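Local atomic coordinates of adhesin A (Fusobacterium nucleatum, PDB entry 3ETZ), a protein that probably serves as a cell-surface adhesin of Fusobacterium nucleatum, an antiparallel helical hairpin that oligomerises through a leucine chain. Residues N65-F68 with Q72-E75; S54-R59 with S78-A83; A44-V49 with K85-E90; A38-L43 with D100-Q105. The protein carries 1 engineered substitution. All coordinates share one frame; numbering follows the deposited sequence.

All four contacts lie in one antiparallel helical hairpin. Interaction 1 closes its turn, between the connecting loop and helix 70-108; the other three join helix 5-63 to helix 70-108, with interaction 4 enclosing interaction 3 along the chain, then 2, then 1. Interaction 2 is partly buried, while the rest are surface contacts. Their chemistry changes along the hairpin: an arginine methylene over a tyrosine ring at the turn, an alanine contact beside an arginine-tyrosine hydrogen bond, then leucine, valine and asparagine packing next to a glutamate, and finally a single salt bridge. The centres of interactions 1 and 4 lie about 41 Å apart.

Interaction 1 (N65-F68 with Q72-E75); sequences NTRF and QYQE
R67 lays the aliphatic part of its side chain over one face of the Y73 ring, at the turn of an antiparallel helix-loop-helix hairpin. The loop residue faces the beginning of helix 70-108 here, and the meeting is a CH-pi contact: R67 CG stands 3.5 Å from the centroid of the Y73 ring and only 3° off the ring normal, almost exactly above its centre. R67 CB also leans over the ring, 3.8 Å from Y73 CD1, while R67 NE passes 3.8 Å from Y73 CE2.

A kink places the guanidinium. With CD folded back about the CB-CG bond (chi2 -45°), the chain crosses the ring and carries its charged end on toward the hydroxyl side of Y73. The guanidinium plane is inclined 52° to the ring, so the charged group makes no flat stack; the methylene does the packing. R67 NH2 instead forms a salt bridge with E63 of helix 5-63, which probably helps to keep the bent chain in place.

Arginine suits a surface loop of this kind because it offers a greasy stem to an aromatic ring and a charged tip to a carboxylate. Tyrosine suits its place as well: its side chain reaches from helix 70-108 back to L60, E63 and A64, bridging loop and first helix. T66 OG1 is hydrogen-bonded to the backbone O of E63. On the flank, two amides approach loosely, with N65 OD1 4.2 Å from Q74 NE2.

Interaction 2 (S54-R59 with S78-A83); sequences SQRAQR and SKYEDA
R56 and Y80 make the polar half of this contact, A57 and Y80 the apolar half, so that one tyrosine serves both. In the polar half, R56 NH1 donates a hydrogen bond to Y80 OH, 2.8 Å long, with an N-H...O angle of 147°. The hydroxyl lies at the edge of the guanidinium and close to its plane, where an arginine N-H points. The two flat groups are nevertheless turned steeply, 81° apart, so they are not stacked in parallel, and the guanidinium meets the phenol through its oxygen.

The aliphatic part of the arginine adds van der Waals contact. The extended start of the R56 chain puts R56 CD 3.6 Å from Y80 CZ, and the bend beyond it (chi3 -70°) turns the guanidinium to the hydroxyl. An arginine fits here because it can reach across from an exposed position while its stem packs against the hydroxyl end of the ring.

Apolar packing lies deeper between the helices. A57 CB rests 3.7 Å from Y80 CB, and the CA atoms of A57 and Y80 are only 5.8 Å apart. A methyl group at the buried position 57 lets the backbones come this near while the tyrosine ring extends across the neighbouring helix, toward R56.

Within the antiparallel hairpin, the Y80 side chain touches L53 and L60 of helix 5-63, roughly one helical turn before and after the alanine, while A57 and S54 touch L84 on helix 70-108. The two arms thus pack together where 54-59 passes 78-83.

Interaction 3 (A44-V49 with K85-E90); sequences AQNEQV and KKLEAE
L87 points at helix 5-63 and touches both N46 and V49, a surface contact in the antiparallel helical hairpin, whose arms are predicted to form a coiled coil. Its two methyls divide the work. L87 CD2 meets V49 CG1, the two side chains crossing at about a right angle, and L87 CD1 lies beside the N46 side chain. Leucine suits the place because its fork gives each partner one methyl. Beyond it, the E90 carboxylate, one turn further along helix 70-108, sits close to the N46 amide, with the planes of the two groups 71° apart.

The backbones position these groups. The short helical segments run nearly antiparallel, at 157° between their N-to-C directions, and their axes come within 10.5 Å. L87 sets CG opposite the backbone N (chi1 180°), which sends its fork to the other helix; E90 is likewise stretched, which brings its carboxylate to the other helix. Asparagine and glutamate are well placed at such a partly exposed seam, where polar ends can remain near solvent.

In the next shell, N46 also touches M91 and L87 touches Y50. Between the segments themselves, the apolar contact is V49 CG1 to L87 CD2, 4.0 Å.

Interaction 4 (A38-L43 with D100-Q105); sequences AARQAL and DFEKIQ
R40 NH2 donates to E102 OE2 over 3.1 Å, with an N-H...O angle of 158°, and this single hydrogen-bonded salt bridge is the substance of the contact. The carboxylate oxygen sits at the edge of the guanidinium, near its plane. From the glutamate's side the approach is less regular: the donor comes to OE2 on the anti side and 32° out of the carboxylate plane. Only the one bond is made, NH2 to OE2, with the two planes inclined at 51°; it is not a two-pronged pairing of guanidinium with carboxylate.

Reach makes it possible. R40 is extended from CG to NE and reaches toward helix 70-108, while E102 is stretched beyond CG and brings its carboxylate to meet it. Long charged side chains suit these two exposed positions, whose contact is made by the ends of the chains, and the opposite charges would be expected to attract.

Around the bridge, the R40 side chain also touches I98, one turn before E102 on helix 70-108. The adjacent buried F101 turns to helix 5-63, where its ring meets that of F29 and it packs on R33 and A36. The salt bridge therefore spans the surface of the two-helix hairpin, next to an aromatic contact between the same two helices.

Interaction 1 (N65-F68 with Q72-E75)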
loop_
_atom_site.group_PDB
_atom_site.type_symbol
_atom_site.label_atom_id
_atom_site.label_comp_id
_atom_site.label_asym_id
_atom_site.label_seq_id
_atom_site.Cartn_x
_atom_site.Cartn_y
_atom_site.Cartn_z
ATOM N N ASN A 65 -24.382 27.096 0.275
ATOM C CA ASN A 65 -25.254 28.193 -0.176
ATOM C C ASN A 65 -26.251 28.673 0.871
ATOM O O ASN A 65 -26.687 29.824 0.828
ATOM C CB ASN A 65 -26.010 27.809 -1.455
ATOM C CG ASN A 65 -25.099 27.720 -2.659
ATOM O OD1 ASN A 65 -24.046 28.363 -2.706
ATOM N ND2 ASN A 65 -25.506 26.933 -3.656
ATOM N N THR A 66 -26.615 27.802 1.811
ATOM C CA THR A 66 -27.565 28.184 2.849
ATOM C C THR A 66 -26.974 28.370 4.248
ATOM O O THR A 66 -27.685 28.226 5.248
ATOM C CB THR A 66 -28.702 27.173 2.954
ATOM O OG1 THR A 66 -28.156 25.869 3.158
ATOM C CG2 THR A 66 -29.537 27.189 1.682
ATOM N N ARG A 67 -25.684 28.681 4.316
ATOM C CA ARG A 67 -25.012 28.910 5.597
ATOM C C ARG A 67 -24.663 30.381 5.703
ATOM O O ARG A 67 -24.452 31.044 4.700
ATOM C CB ARG A 67 -23.703 28.117 5.700
ATOM C CG ARG A 67 -23.873 26.622 5.871
ATOM C CD ARG A 67 -24.932 26.305 6.911
ATOM N NE ARG A 67 -24.854 24.908 7.324
ATOM C CZ ARG A 67 -25.727 24.302 8.118
ATOM N NH1 ARG A 67 -26.764 24.968 8.587
ATOM N NH2 ARG A 67 -25.542 23.027 8.458
ATOM N N PHE A 68 -24.576 30.903 6.919
ATOM C CA PHE A 68 -24.200 32.294 7.041
ATOM C C PHE A 68 -22.765 32.427 6.551
ATOM O O PHE A 68 -22.446 33.343 5.787
ATOM C CB PHE A 68 -24.289 32.779 8.489
ATOM C CG PHE A 68 -23.893 34.222 8.661
ATOM C CD1 PHE A 68 -24.772 35.254 8.307
ATOM C CD2 PHE A 68 -22.630 34.553 9.137
ATOM C CE1 PHE A 68 -24.389 36.601 8.430
ATOM C CE2 PHE A 68 -22.235 35.890 9.268
ATOM C CZ PHE A 68 -23.117 36.917 8.910
ATOM N N GLN A 72 -16.598 30.242 3.902
ATOM C CA GLN A 72 -15.789 29.312 4.672
ATOM C C GLN A 72 -16.251 27.877 4.462
ATOM O O GLN A 72 -15.439 26.962 4.472
ATOM C CB GLN A 72 -15.828 29.701 6.149
ATOM C CG GLN A 72 -15.017 30.955 6.404
ATOM C CD GLN A 72 -15.280 31.570 7.740
ATOM O OE1 GLN A 72 -15.091 30.936 8.784
ATOM N NE2 GLN A 72 -15.713 32.831 7.728
ATOM N N TYR A 73 -17.553 27.667 4.272
ATOM C CA TYR A 73 -18.015 26.312 4.021
ATOM C C TYR A 73 -17.462 25.850 2.678
ATOM O O TYR A 73 -17.077 24.692 2.517
ATOM C CB TYR A 73 -19.541 26.237 4.003
ATOM C CG TYR A 73 -20.121 25.971 5.390
ATOM C CD1 TYR A 73 -20.097 26.957 6.386
ATOM C CD2 TYR A 73 -20.636 24.711 5.724
ATOM C CE1 TYR A 73 -20.566 26.684 7.671
ATOM C CE2 TYR A 73 -21.105 24.438 7.008
ATOM C CZ TYR A 73 -21.063 25.419 7.967
ATOM O OH TYR A 73 -21.490 25.138 9.236
ATOM N N GLN A 74 -17.430 26.773 1.716
ATOM C CA GLN A 74 -16.933 26.481 0.372
ATOM C C GLN A 74 -15.449 26.170 0.417
ATOM O O GLN A 74 -14.975 25.247 -0.239
ATOM C CB GLN A 74 -17.169 27.681 -0.567
ATOM C CG GLN A 74 -18.643 28.030 -0.763
ATOM C CD GLN A 74 -18.870 29.142 -1.788
ATOM O OE1 GLN A 74 -18.167 30.162 -1.793
ATOM N NE2 GLN A 74 -19.868 28.956 -2.645
ATOM N N GLU A 75 -14.713 26.961 1.175
ATOM C CA GLU A 75 -13.281 26.757 1.302
ATOM C C GLU A 75 -12.983 25.429 2.014
ATOM O O GLU A 75 -12.083 24.711 1.627
ATOM C CB GLU A 75 -12.664 27.913 2.074
ATOM C CG GLU A 75 -11.169 27.818 2.203
ATOM C CD GLU A 75 -10.564 29.069 2.816
ATOM O OE1 GLU A 75 -11.052 30.178 2.502
ATOM O OE2 GLU A 75 -9.591 28.952 3.596
#

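Interaction 2 (S54-R59 with S78-A83)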
loop_
_atom_site.group_PDB
_atom_site.type_symbol
_atom_site.label_atom_id
_atom_site.label_comp_id
_atom_site.label_asym_id
_atom_site.label_seq_id
_atom_site.Cartn_x
_atom_site.Cartn_y
_atom_site.Cartn_z
ATOM N N SER A 54 -15.367 11.948 3.079
ATOM C CA SER A 54 -16.068 12.239 1.839
ATOM C C SER A 54 -17.481 12.678 2.206
ATOM O O SER A 54 -18.048 13.562 1.588
ATOM C CB SER A 54 -16.127 11.003 0.939
ATOM O OG SER A 54 -14.833 10.676 0.470
ATOM N N GLN A 55 -18.055 12.054 3.220
ATOM C CA GLN A 55 -19.417 12.418 3.630
ATOM C C GLN A 55 -19.380 13.859 4.144
ATOM O O GLN A 55 -20.229 14.700 3.818
ATOM C CB GLN A 55 -19.900 11.485 4.738
ATOM C CG GLN A 55 -21.347 11.763 5.137
ATOM C CD GLN A 55 -21.770 10.996 6.374
ATOM O OE1 GLN A 55 -21.301 9.889 6.617
ATOM N NE2 GLN A 55 -22.680 11.581 7.156
ATOM N N ARG A 56 -18.360 14.156 4.940
ATOM C CA ARG A 56 -18.211 15.500 5.469
ATOM C C ARG A 56 -18.047 16.555 4.376
ATOM O O ARG A 56 -18.708 17.600 4.407
ATOM C CB ARG A 56 -17.007 15.551 6.423
ATOM C CG ARG A 56 -16.799 16.922 7.061
ATOM C CD ARG A 56 -15.618 16.900 8.037
ATOM N NE ARG A 56 -15.906 16.126 9.240
ATOM C CZ ARG A 56 -15.067 16.016 10.270
ATOM N NH1 ARG A 56 -13.886 16.626 10.229
ATOM N NH2 ARG A 56 -15.413 15.318 11.346
ATOM N N ALA A 57 -17.168 16.298 3.413
ATOM C CA ALA A 57 -16.928 17.259 2.331
ATOM C C ALA A 57 -18.169 17.470 1.485
ATOM O O ALA A 57 -18.466 18.606 1.077
ATOM C CB ALA A 57 -15.761 16.798 1.429
ATOM N N GLN A 58 -18.885 16.386 1.211
ATOM C CA GLN A 58 -20.101 16.478 0.413
ATOM C C GLN A 58 -21.169 17.321 1.127
ATOM O O GLN A 58 -21.846 18.132 0.503
ATOM C CB GLN A 58 -20.602 15.062 0.112
ATOM C CG GLN A 58 -19.673 14.372 -0.938
ATOM C CD GLN A 58 -19.955 12.908 -1.141
ATOM O OE1 GLN A 58 -21.046 12.432 -0.855
ATOM N NE2 GLN A 58 -18.965 12.184 -1.657
ATOM N N ARG A 59 -21.306 17.138 2.441
ATOM C CA ARG A 59 -22.274 17.905 3.202
ATOM C C ARG A 59 -21.875 19.374 3.225
ATOM O O ARG A 59 -22.717 20.241 3.047
ATOM C CB ARG A 59 -22.380 17.375 4.632
ATOM C CG ARG A 59 -23.368 18.169 5.522
ATOM C CD ARG A 59 -23.543 17.502 6.892
ATOM N NE ARG A 59 -22.299 17.509 7.669
ATOM C CZ ARG A 59 -21.570 16.425 7.944
ATOM N NH1 ARG A 59 -21.957 15.232 7.509
ATOM N NH2 ARG A 59 -20.453 16.535 8.665
ATOM N N SER A 78 -13.627 22.554 -0.392
ATOM C CA SER A 78 -12.569 22.516 -1.380
ATOM C C SER A 78 -11.242 21.962 -0.819
ATOM O O SER A 78 -10.529 21.233 -1.521
ATOM C CB SER A 78 -12.364 23.921 -1.964
ATOM O OG SER A 78 -11.329 23.907 -2.929
ATOM N N LYS A 79 -10.905 22.297 0.425
ATOM C CA LYS A 79 -9.664 21.794 0.995
ATOM C C LYS A 79 -9.808 20.322 1.321
ATOM O O LYS A 79 -8.826 19.558 1.228
ATOM C CB LYS A 79 -9.249 22.599 2.228
ATOM C CG LYS A 79 -8.791 24.016 1.848
ATOM C CD LYS A 79 -8.003 24.700 2.947
ATOM C CE LYS A 79 -8.842 24.980 4.183
ATOM N NZ LYS A 79 -8.023 25.682 5.215
ATOM N N TYR A 80 -11.023 19.912 1.698
ATOM C CA TYR A 80 -11.254 18.501 1.960
ATOM C C TYR A 80 -11.157 17.728 0.651
ATOM O O TYR A 80 -10.604 16.635 0.633
ATOM C CB TYR A 80 -12.616 18.250 2.616
ATOM C CG TYR A 80 -12.511 18.123 4.128
ATOM C CD1 TYR A 80 -11.763 17.095 4.705
ATOM C CD2 TYR A 80 -13.156 19.025 4.973
ATOM C CE1 TYR A 80 -11.661 16.970 6.075
ATOM C CE2 TYR A 80 -13.059 18.915 6.348
ATOM C CZ TYR A 80 -12.311 17.881 6.896
ATOM O OH TYR A 80 -12.221 17.747 8.261
ATOM N N GLU A 81 -11.665 18.293 -0.446
ATOM C CA GLU A 81 -11.600 17.604 -1.726
ATOM C C GLU A 81 -10.136 17.411 -2.152
ATOM O O GLU A 81 -9.782 16.372 -2.724
ATOM C CB GLU A 81 -12.354 18.371 -2.822
ATOM C CG GLU A 81 -12.467 17.559 -4.123
ATOM C CD GLU A 81 -13.119 18.314 -5.269
ATOM O OE1 GLU A 81 -13.495 19.494 -5.087
ATOM O OE2 GLU A 81 -13.252 17.715 -6.358
ATOM N N ASP A 82 -9.287 18.405 -1.893
ATOM C CA ASP A 82 -7.878 18.272 -2.256
ATOM C C ASP A 82 -7.236 17.140 -1.441
ATOM O O ASP A 82 -6.509 16.305 -1.985
ATOM C CB ASP A 82 -7.110 19.568 -1.996
ATOM C CG ASP A 82 -7.549 20.716 -2.901
ATOM O OD1 ASP A 82 -8.017 20.476 -4.040
ATOM O OD2 ASP A 82 -7.401 21.879 -2.470
ATOM N N ALA A 83 -7.505 17.114 -0.139
ATOM C CA ALA A 83 -6.951 16.085 0.730
ATOM C C ALA A 83 -7.486 14.697 0.371
ATOM O O ALA A 83 -6.764 13.706 0.490
ATOM C CB ALA A 83 -7.263 16.408 2.181
#

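Interaction 3 (A44-V49 with K85-E90)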
loop_
_atom_site.group_PDB
_atom_site.type_symbol
_atom_site.label_atom_id
_atom_site.label_comp_id
_atom_site.label_asym_id
_atom_site.label_seq_id
_atom_site.Cartn_x
_atom_site.Cartn_y
_atom_site.Cartn_z
ATOM N N ALA A 44 -7.271 -0.529 5.175
ATOM C CA ALA A 44 -8.580 -0.654 5.857
ATOM C C ALA A 44 -8.871 0.579 6.720
ATOM O O ALA A 44 -9.997 1.096 6.744
ATOM C CB ALA A 44 -8.620 -1.954 6.722
ATOM N N GLN A 45 -7.852 1.077 7.409
ATOM C CA GLN A 45 -8.053 2.238 8.241
ATOM C C GLN A 45 -8.304 3.446 7.349
ATOM O O GLN A 45 -9.149 4.291 7.652
ATOM C CB GLN A 45 -6.847 2.449 9.166
ATOM C CG GLN A 45 -6.922 3.761 9.924
ATOM C CD GLN A 45 -6.108 3.772 11.213
ATOM O OE1 GLN A 45 -4.919 3.418 11.226
ATOM N NE2 GLN A 45 -6.748 4.190 12.308
ATOM N N ASN A 46 -7.586 3.520 6.231
ATOM C CA ASN A 46 -7.762 4.625 5.294
ATOM C C ASN A 46 -9.159 4.651 4.655
ATOM O O ASN A 46 -9.738 5.722 4.482
ATOM C CB ASN A 46 -6.715 4.563 4.172
ATOM C CG ASN A 46 -5.379 5.204 4.579
ATOM O OD1 ASN A 46 -4.331 4.971 3.956
ATOM N ND2 ASN A 46 -5.419 6.020 5.604
ATOM N N GLU A 47 -9.677 3.494 4.280
ATOM C CA GLU A 47 -11.021 3.439 3.671
ATOM C C GLU A 47 -12.078 4.053 4.607
ATOM O O GLU A 47 -12.986 4.761 4.154
ATOM C CB GLU A 47 -11.371 1.977 3.328
ATOM C CG GLU A 47 -10.422 1.451 2.259
ATOM C CD GLU A 47 -10.741 0.061 1.744
ATOM O OE1 GLU A 47 -11.048 -0.841 2.548
ATOM O OE2 GLU A 47 -10.656 -0.135 0.515
ATOM N N GLN A 48 -11.952 3.767 5.900
ATOM C CA GLN A 48 -12.864 4.277 6.913
ATOM C C GLN A 48 -12.763 5.795 6.938
ATOM O O GLN A 48 -13.763 6.503 6.878
ATOM C CB GLN A 48 -12.489 3.701 8.285
ATOM C CG GLN A 48 -13.468 4.036 9.382
ATOM C CD GLN A 48 -14.865 3.618 9.003
ATOM O OE1 GLN A 48 -15.093 2.458 8.633
ATOM N NE2 GLN A 48 -15.815 4.558 9.077
ATOM N N VAL A 49 -11.540 6.303 7.023
ATOM C CA VAL A 49 -11.330 7.742 7.036
ATOM C C VAL A 49 -11.843 8.410 5.765
ATOM O O VAL A 49 -12.459 9.481 5.809
ATOM C CB VAL A 49 -9.811 8.073 7.191
ATOM C CG1 VAL A 49 -9.571 9.561 6.940
ATOM C CG2 VAL A 49 -9.333 7.684 8.575
ATOM N N LYS A 85 -8.184 13.651 -2.548
ATOM C CA LYS A 85 -7.460 13.189 -3.741
ATOM C C LYS A 85 -6.102 12.614 -3.340
ATOM O O LYS A 85 -5.626 11.658 -3.932
ATOM C CB LYS A 85 -7.255 14.332 -4.742
ATOM C CG LYS A 85 -8.495 14.667 -5.548
ATOM C CD LYS A 85 -8.243 15.915 -6.382
ATOM C CE LYS A 85 -9.511 16.368 -7.113
ATOM N NZ LYS A 85 -9.319 17.716 -7.753
ATOM N N LYS A 86 -5.481 13.205 -2.330
ATOM C CA LYS A 86 -4.197 12.708 -1.851
ATOM C C LYS A 86 -4.423 11.366 -1.152
ATOM O O LYS A 86 -3.621 10.441 -1.304
ATOM C CB LYS A 86 -3.582 13.694 -0.854
ATOM C CG LYS A 86 -3.103 14.998 -1.474
ATOM C CD LYS A 86 -2.498 15.859 -0.365
ATOM C CE LYS A 86 -1.933 17.173 -0.883
ATOM N NZ LYS A 86 -1.360 17.963 0.246
ATOM N N LEU A 87 -5.510 11.264 -0.382
ATOM C CA LEU A 87 -5.791 10.024 0.332
ATOM C C LEU A 87 -6.110 8.889 -0.659
ATOM O O LEU A 87 -5.784 7.719 -0.452
ATOM C CB LEU A 87 -6.949 10.258 1.321
ATOM C CG LEU A 87 -7.374 9.056 2.150
ATOM C CD1 LEU A 87 -6.172 8.498 2.956
ATOM C CD2 LEU A 87 -8.504 9.513 3.092
ATOM N N GLU A 88 -6.719 9.255 -1.766
ATOM C CA GLU A 88 -7.077 8.291 -2.801
ATOM C C GLU A 88 -5.795 7.735 -3.461
ATOM O O GLU A 88 -5.704 6.551 -3.793
ATOM C CB GLU A 88 -7.962 8.995 -3.831
ATOM C CG GLU A 88 -8.492 8.132 -4.927
ATOM C CD GLU A 88 -9.701 8.770 -5.610
ATOM O OE1 GLU A 88 -9.714 10.035 -5.705
ATOM O OE2 GLU A 88 -10.614 8.010 -6.060
ATOM N N ALA A 89 -4.807 8.599 -3.665
ATOM C CA ALA A 89 -3.551 8.149 -4.244
ATOM C C ALA A 89 -2.832 7.244 -3.243
ATOM O O ALA A 89 -2.250 6.230 -3.640
ATOM C CB ALA A 89 -2.666 9.365 -4.653
ATOM N N GLU A 90 -2.868 7.583 -1.955
ATOM C CA GLU A 90 -2.222 6.717 -0.951
ATOM C C GLU A 90 -2.881 5.316 -0.997
ATOM O O GLU A 90 -2.196 4.282 -1.037
ATOM C CB GLU A 90 -2.395 7.314 0.461
ATOM C CG GLU A 90 -1.842 6.459 1.617
ATOM C CD GLU A 90 -1.899 7.176 2.961
ATOM O OE1 GLU A 90 -1.757 8.408 2.975
ATOM O OE2 GLU A 90 -2.072 6.520 4.002
#

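Interaction 4 (A38-L43 with D100-Q105)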
loop_
_atom_site.group_PDB
_atom_site.type_symbol
_atom_site.label_atom_id
_atom_site.label_comp_id
_atom_site.label_asym_id
_atom_site.label_seq_id
_atom_site.Cartn_x
_atom_site.Cartn_y
_atom_site.Cartn_z
ATOM N N ALA A 38 1.036 -5.129 6.170
ATOM C CA ALA A 38 0.944 -3.774 6.712
ATOM C C ALA A 38 0.041 -2.900 5.849
ATOM O O ALA A 38 -0.797 -2.149 6.352
ATOM C CB ALA A 38 2.354 -3.120 6.798
ATOM N N ALA A 39 0.258 -2.941 4.544
ATOM C CA ALA A 39 -0.550 -2.156 3.631
ATOM C C ALA A 39 -2.045 -2.513 3.807
ATOM O O ALA A 39 -2.917 -1.648 3.710
ATOM C CB ALA A 39 -0.112 -2.432 2.171
ATOM N N ARG A 40 -2.341 -3.791 4.029
ATOM C CA ARG A 40 -3.734 -4.194 4.231
ATOM C C ARG A 40 -4.357 -3.474 5.411
ATOM O O ARG A 40 -5.476 -2.976 5.299
ATOM C CB ARG A 40 -3.858 -5.703 4.473
ATOM C CG ARG A 40 -3.740 -6.547 3.236
ATOM C CD ARG A 40 -3.871 -8.024 3.638
ATOM N NE ARG A 40 -3.515 -8.932 2.556
ATOM C CZ ARG A 40 -4.290 -9.185 1.508
ATOM N NH1 ARG A 40 -5.472 -8.594 1.391
ATOM N NH2 ARG A 40 -3.900 -10.047 0.581
ATOM N N GLN A 41 -3.634 -3.437 6.530
ATOM C CA GLN A 41 -4.091 -2.793 7.759
ATOM C C GLN A 41 -4.289 -1.277 7.541
ATOM O O GLN A 41 -5.325 -0.711 7.911
ATOM C CB GLN A 41 -3.055 -3.059 8.851
ATOM C CG GLN A 41 -3.529 -2.916 10.281
ATOM C CD GLN A 41 -2.493 -3.445 11.276
ATOM O OE1 GLN A 41 -1.984 -4.560 11.127
ATOM N NE2 GLN A 41 -2.186 -2.649 12.294
ATOM N N ALA A 42 -3.285 -0.627 6.946
ATOM C CA ALA A 42 -3.334 0.800 6.678
ATOM C C ALA A 42 -4.448 1.110 5.667
ATOM O O ALA A 42 -5.145 2.097 5.789
ATOM C CB ALA A 42 -1.979 1.276 6.135
ATOM N N LEU A 43 -4.592 0.270 4.651
ATOM C CA LEU A 43 -5.639 0.495 3.664
ATOM C C LEU A 43 -7.031 0.462 4.323
ATOM O O LEU A 43 -7.868 1.325 4.062
ATOM C CB LEU A 43 -5.572 -0.563 2.565
ATOM C CG LEU A 43 -6.730 -0.517 1.558
ATOM C CD1 LEU A 43 -6.751 0.872 0.879
ATOM C CD2 LEU A 43 -6.568 -1.627 0.526
ATOM N N ASP A 100 0.412 -6.592 -6.099
ATOM C CA ASP A 100 1.664 -7.156 -6.551
ATOM C C ASP A 100 2.037 -8.395 -5.744
ATOM O O ASP A 100 2.510 -9.372 -6.312
ATOM C CB ASP A 100 2.775 -6.119 -6.470
ATOM C CG ASP A 100 2.590 -5.011 -7.475
ATOM O OD1 ASP A 100 1.848 -5.233 -8.464
ATOM O OD2 ASP A 100 3.187 -3.928 -7.290
ATOM N N PHE A 101 1.814 -8.379 -4.430
ATOM C CA PHE A 101 2.179 -9.548 -3.636
ATOM C C PHE A 101 1.292 -10.765 -3.922
ATOM O O PHE A 101 1.764 -11.910 -3.834
ATOM C CB PHE A 101 2.136 -9.258 -2.139
ATOM C CG PHE A 101 2.508 -10.448 -1.300
ATOM C CD1 PHE A 101 3.829 -10.885 -1.235
ATOM C CD2 PHE A 101 1.524 -11.192 -0.647
ATOM C CE1 PHE A 101 4.169 -12.051 -0.534
ATOM C CE2 PHE A 101 1.853 -12.357 0.054
ATOM C CZ PHE A 101 3.186 -12.787 0.108
ATOM N N GLU A 102 0.011 -10.540 -4.232
ATOM C CA GLU A 102 -0.869 -11.669 -4.529
ATOM C C GLU A 102 -0.419 -12.281 -5.849
ATOM O O GLU A 102 -0.321 -13.499 -5.963
ATOM C CB GLU A 102 -2.342 -11.232 -4.603
ATOM C CG GLU A 102 -2.891 -10.741 -3.269
ATOM C CD GLU A 102 -4.363 -10.335 -3.323
ATOM O OE1 GLU A 102 -4.814 -9.830 -4.377
ATOM O OE2 GLU A 102 -5.061 -10.502 -2.296
ATOM N N LYS A 103 -0.119 -11.440 -6.836
ATOM C CA LYS A 103 0.337 -11.942 -8.128
ATOM C C LYS A 103 1.621 -12.774 -7.971
ATOM O O LYS A 103 1.653 -13.939 -8.375
ATOM C CB LYS A 103 0.585 -10.788 -9.115
ATOM C CG LYS A 103 -0.687 -10.070 -9.586
ATOM C CD LYS A 103 -0.389 -9.011 -10.658
ATOM C CE LYS A 103 0.130 -9.658 -11.951
ATOM N NZ LYS A 103 0.514 -8.670 -13.017
ATOM N N ILE A 104 2.670 -12.194 -7.377
ATOM C CA ILE A 104 3.915 -12.936 -7.216
ATOM C C ILE A 104 3.670 -14.220 -6.421
ATOM O O ILE A 104 4.292 -15.247 -6.682
ATOM C CB ILE A 104 5.039 -12.069 -6.537
ATOM C CG1 ILE A 104 6.387 -12.793 -6.633
ATOM C CG2 ILE A 104 4.736 -11.841 -5.074
ATOM C CD1 ILE A 104 7.601 -11.956 -6.189
ATOM N N GLN A 105 2.743 -14.165 -5.474
ATOM C CA GLN A 105 2.396 -15.317 -4.644
ATOM C C GLN A 105 1.743 -16.405 -5.503
ATOM O O GLN A 105 1.798 -17.593 -5.176
ATOM C CB GLN A 105 1.430 -14.879 -3.551
ATOM C CG GLN A 105 1.156 -15.897 -2.474
ATOM C CD GLN A 105 0.330 -15.308 -1.346
ATOM O OE1 GLN A 105 0.259 -15.866 -0.256
ATOM N NE2 GLN A 105 -0.302 -14.171 -1.606
#